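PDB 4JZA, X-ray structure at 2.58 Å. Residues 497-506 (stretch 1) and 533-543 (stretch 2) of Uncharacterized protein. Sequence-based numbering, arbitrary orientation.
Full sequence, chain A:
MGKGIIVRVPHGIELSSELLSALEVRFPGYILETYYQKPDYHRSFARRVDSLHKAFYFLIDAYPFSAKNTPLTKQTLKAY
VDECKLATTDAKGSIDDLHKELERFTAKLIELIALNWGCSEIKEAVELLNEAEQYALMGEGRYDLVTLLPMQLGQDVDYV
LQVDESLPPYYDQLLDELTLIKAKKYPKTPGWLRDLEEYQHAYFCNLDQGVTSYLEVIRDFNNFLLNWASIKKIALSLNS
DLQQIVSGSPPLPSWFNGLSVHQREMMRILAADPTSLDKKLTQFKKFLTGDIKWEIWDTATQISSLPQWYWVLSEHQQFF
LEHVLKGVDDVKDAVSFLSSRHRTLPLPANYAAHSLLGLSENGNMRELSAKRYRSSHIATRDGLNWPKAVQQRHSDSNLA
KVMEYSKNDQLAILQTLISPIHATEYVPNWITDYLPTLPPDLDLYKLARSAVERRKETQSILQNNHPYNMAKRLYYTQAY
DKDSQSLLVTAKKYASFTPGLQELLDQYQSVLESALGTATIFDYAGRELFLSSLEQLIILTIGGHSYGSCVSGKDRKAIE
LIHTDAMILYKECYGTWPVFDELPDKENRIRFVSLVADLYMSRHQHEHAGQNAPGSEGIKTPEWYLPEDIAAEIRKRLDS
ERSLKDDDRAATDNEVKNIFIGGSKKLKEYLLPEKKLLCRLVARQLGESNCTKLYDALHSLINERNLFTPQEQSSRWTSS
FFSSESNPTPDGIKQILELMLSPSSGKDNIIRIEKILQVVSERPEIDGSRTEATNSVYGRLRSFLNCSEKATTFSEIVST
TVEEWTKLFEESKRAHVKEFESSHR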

# COMPACT_ATOMS: atom_id res chain seq x y z
N PHE A 497 33.30 30.98 -10.48
CA PHE A 497 34.09 30.43 -9.36
C PHE A 497 33.81 28.97 -9.03
O PHE A 497 34.35 28.45 -8.03
CB PHE A 497 33.91 31.27 -8.11
CG PHE A 497 32.49 31.53 -7.76
CD1 PHE A 497 31.77 30.58 -7.06
CD2 PHE A 497 31.87 32.71 -8.12
CE1 PHE A 497 30.45 30.82 -6.72
CE2 PHE A 497 30.55 32.95 -7.79
CZ PHE A 497 29.84 32.00 -7.08
N THR A 498 33.04 28.30 -9.90
CA THR A 498 32.77 26.88 -9.80
C THR A 498 33.39 26.08 -10.95
O THR A 498 32.91 26.09 -12.09
CB THR A 498 31.27 26.64 -9.69
OG1 THR A 498 30.70 27.55 -8.71
CG2 THR A 498 31.03 25.21 -9.25
N PRO A 499 34.47 25.37 -10.65
CA PRO A 499 35.11 24.63 -11.74
C PRO A 499 34.19 23.56 -12.28
O PRO A 499 33.61 22.85 -11.50
CB PRO A 499 36.35 24.01 -11.09
CG PRO A 499 36.46 24.58 -9.71
CD PRO A 499 35.16 25.23 -9.35
N GLY A 500 34.08 23.46 -13.60
CA GLY A 500 33.35 22.42 -14.29
C GLY A 500 31.92 22.79 -14.64
O GLY A 500 31.21 22.07 -15.40
N LEU A 501 31.46 23.91 -14.11
CA LEU A 501 30.05 24.19 -14.20
C LEU A 501 29.71 24.62 -15.60
O LEU A 501 28.68 24.23 -16.13
CB LEU A 501 29.63 25.24 -13.20
CG LEU A 501 28.16 25.66 -13.16
CD1 LEU A 501 27.30 24.43 -12.88
CD2 LEU A 501 27.87 26.71 -12.09
N GLN A 502 30.56 25.40 -16.25
CA GLN A 502 30.11 26.10 -17.46
C GLN A 502 29.69 25.12 -18.54
O GLN A 502 28.65 25.28 -19.14
CB GLN A 502 31.17 27.11 -17.97
CG GLN A 502 30.71 27.99 -19.13
CD GLN A 502 29.50 28.86 -18.80
OE1 GLN A 502 29.43 29.50 -17.72
NE2 GLN A 502 28.53 28.89 -19.72
N GLU A 503 30.50 24.08 -18.75
CA GLU A 503 30.20 23.07 -19.76
C GLU A 503 28.87 22.34 -19.47
O GLU A 503 28.21 21.90 -20.40
CB GLU A 503 31.35 22.06 -19.95
CG GLU A 503 31.77 21.20 -18.75
CD GLU A 503 32.75 20.09 -19.14
OE1 GLU A 503 32.61 19.50 -20.24
OE2 GLU A 503 33.66 19.76 -18.33
N LEU A 504 28.49 22.22 -18.19
CA LEU A 504 27.20 21.66 -17.86
C LEU A 504 26.11 22.66 -18.19
O LEU A 504 25.08 22.28 -18.72
CB LEU A 504 27.10 21.24 -16.40
CG LEU A 504 27.98 20.09 -15.91
CD1 LEU A 504 27.99 20.07 -14.40
CD2 LEU A 504 27.49 18.77 -16.40
N LEU A 505 26.29 23.93 -17.90
CA LEU A 505 25.26 24.92 -18.29
C LEU A 505 25.08 25.02 -19.82
O LEU A 505 23.97 25.12 -20.30
CB LEU A 505 25.50 26.31 -17.68
CG LEU A 505 25.71 26.36 -16.17
CD1 LEU A 505 26.12 27.73 -15.68
CD2 LEU A 505 24.43 25.94 -15.48
N ASP A 506 26.16 24.92 -20.57
CA ASP A 506 26.06 24.98 -22.02
C ASP A 506 25.22 23.80 -22.52
O ASP A 506 24.26 23.96 -23.28
CB ASP A 506 27.44 24.95 -22.70
CG ASP A 506 28.29 26.20 -22.41
OD1 ASP A 506 27.69 27.28 -22.23
OD2 ASP A 506 29.54 26.10 -22.33
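Stretch 2 (533-543) SLEQLIILTIG

Stretch 2 is already helical at Ser-533 and stays so through Ile-542, and runs nearly antiparallel to the helix of stretch 1, with a signed crossing angle of -160° and 9.8 Å between the axes at closest approach. Gly-543 follows with positive phi, leaving the helix. In register, Ile-538 lies across from Leu-504 (CA to CA 6.6 Å) and Ile-542 across from Thr-498 (CA to CA 6.4 Å), where a type II turn from Thr-498 to Leu-501 leads into the first helix.

The packing is mainly apolar, and no hydrogen bond crosses between the stretches. Leu-504 is the knob: its side chain enters the hole formed by Leu-534, Leu-537, Ile-538 and Thr-541, with Leu-504 CD1 3.6 Å from Thr-541 CG2, Leu-504 CD2 3.9 Å from Leu-534 CD2 and Leu-504 CB 4.0 Å from Ile-538 CG1. Ile-538 also meets Leu-501 (Ile-538 CG2 to Leu-501 CD1, 3.9 Å) and Leu-505 (Ile-538 CD1 to Leu-505 CD2, 3.9 Å). Leu-501 reaches on to Ile-542, its CD2 lying 3.9 Å from Ile-542 CG1.

Backbone atoms join the contact too. Thr-541 O is 3.8 Å from Thr-498 CG2, a van der Waals contact in the last turn of the helix, while Thr-498 OG1 is hydrogen-bonded elsewhere in the structure.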

# COMPACT_ATOMS: atom_id res chain seq x y z
N SER A 533 19.27 14.71 -15.43
CA SER A 533 20.62 14.40 -14.96
C SER A 533 21.45 15.66 -14.87
O SER A 533 22.22 15.82 -13.93
CB SER A 533 21.33 13.36 -15.83
OG SER A 533 20.89 12.03 -15.57
N LEU A 534 21.30 16.56 -15.85
CA LEU A 534 22.15 17.78 -15.88
C LEU A 534 21.79 18.71 -14.71
O LEU A 534 22.68 19.13 -14.00
CB LEU A 534 22.06 18.51 -17.24
CG LEU A 534 22.76 17.75 -18.37
CD1 LEU A 534 22.37 18.33 -19.71
CD2 LEU A 534 24.28 17.72 -18.25
N GLU A 535 20.50 18.92 -14.45
CA GLU A 535 20.06 19.62 -13.27
C GLU A 535 20.73 19.07 -12.03
O GLU A 535 21.15 19.85 -11.18
CB GLU A 535 18.57 19.52 -13.11
CG GLU A 535 17.82 20.26 -14.18
CD GLU A 535 16.30 20.07 -14.13
OE1 GLU A 535 15.74 19.39 -13.21
OE2 GLU A 535 15.67 20.62 -15.05
N GLN A 536 20.82 17.74 -11.90
CA GLN A 536 21.41 17.16 -10.68
C GLN A 536 22.88 17.39 -10.69
O GLN A 536 23.48 17.61 -9.65
CB GLN A 536 21.18 15.67 -10.55
CG GLN A 536 19.74 15.26 -10.40
CD GLN A 536 19.23 15.42 -9.03
OE1 GLN A 536 19.99 15.72 -8.11
NE2 GLN A 536 17.92 15.23 -8.86
N LEU A 537 23.48 17.29 -11.86
CA LEU A 537 24.93 17.46 -11.95
C LEU A 537 25.30 18.91 -11.68
O LEU A 537 26.30 19.19 -11.03
CB LEU A 537 25.44 17.00 -13.30
CG LEU A 537 25.49 15.46 -13.48
CD1 LEU A 537 25.78 15.18 -14.94
CD2 LEU A 537 26.48 14.69 -12.60
N ILE A 538 24.47 19.84 -12.13
CA ILE A 538 24.66 21.23 -11.83
C ILE A 538 24.64 21.47 -10.33
O ILE A 538 25.60 22.01 -9.78
CB ILE A 538 23.63 22.11 -12.56
CG1 ILE A 538 23.98 22.14 -14.06
CG2 ILE A 538 23.64 23.54 -12.05
CD1 ILE A 538 22.80 22.48 -14.96
N ILE A 539 23.57 21.06 -9.67
CA ILE A 539 23.48 21.20 -8.22
C ILE A 539 24.67 20.54 -7.54
O ILE A 539 25.27 21.13 -6.63
CB ILE A 539 22.15 20.61 -7.68
CG1 ILE A 539 20.96 21.42 -8.20
CG2 ILE A 539 22.09 20.66 -6.16
CD1 ILE A 539 20.99 22.91 -7.91
N LEU A 540 25.01 19.34 -7.97
CA LEU A 540 26.11 18.65 -7.35
C LEU A 540 27.42 19.37 -7.52
O LEU A 540 28.14 19.49 -6.55
CB LEU A 540 26.24 17.21 -7.83
CG LEU A 540 25.08 16.38 -7.30
CD1 LEU A 540 24.96 15.15 -8.16
CD2 LEU A 540 25.25 16.02 -5.83
N THR A 541 27.77 19.85 -8.71
CA THR A 541 29.09 20.44 -8.83
C THR A 541 29.09 21.78 -8.04
O THR A 541 30.08 22.10 -7.37
CB THR A 541 29.66 20.53 -10.28
OG1 THR A 541 29.30 21.76 -10.91
CG2 THR A 541 29.20 19.39 -11.13
N ILE A 542 27.97 22.51 -8.01
CA ILE A 542 27.87 23.69 -7.18
C ILE A 542 28.02 23.31 -5.72
O ILE A 542 28.47 24.10 -4.94
CB ILE A 542 26.55 24.45 -7.39
CG1 ILE A 542 26.63 25.22 -8.69
CG2 ILE A 542 26.28 25.45 -6.29
CD1 ILE A 542 25.32 25.80 -9.18
N GLY A 543 27.66 22.10 -5.32
CA GLY A 543 27.65 21.75 -3.88
C GLY A 543 26.32 21.95 -3.17
O GLY A 543 26.26 21.96 -1.95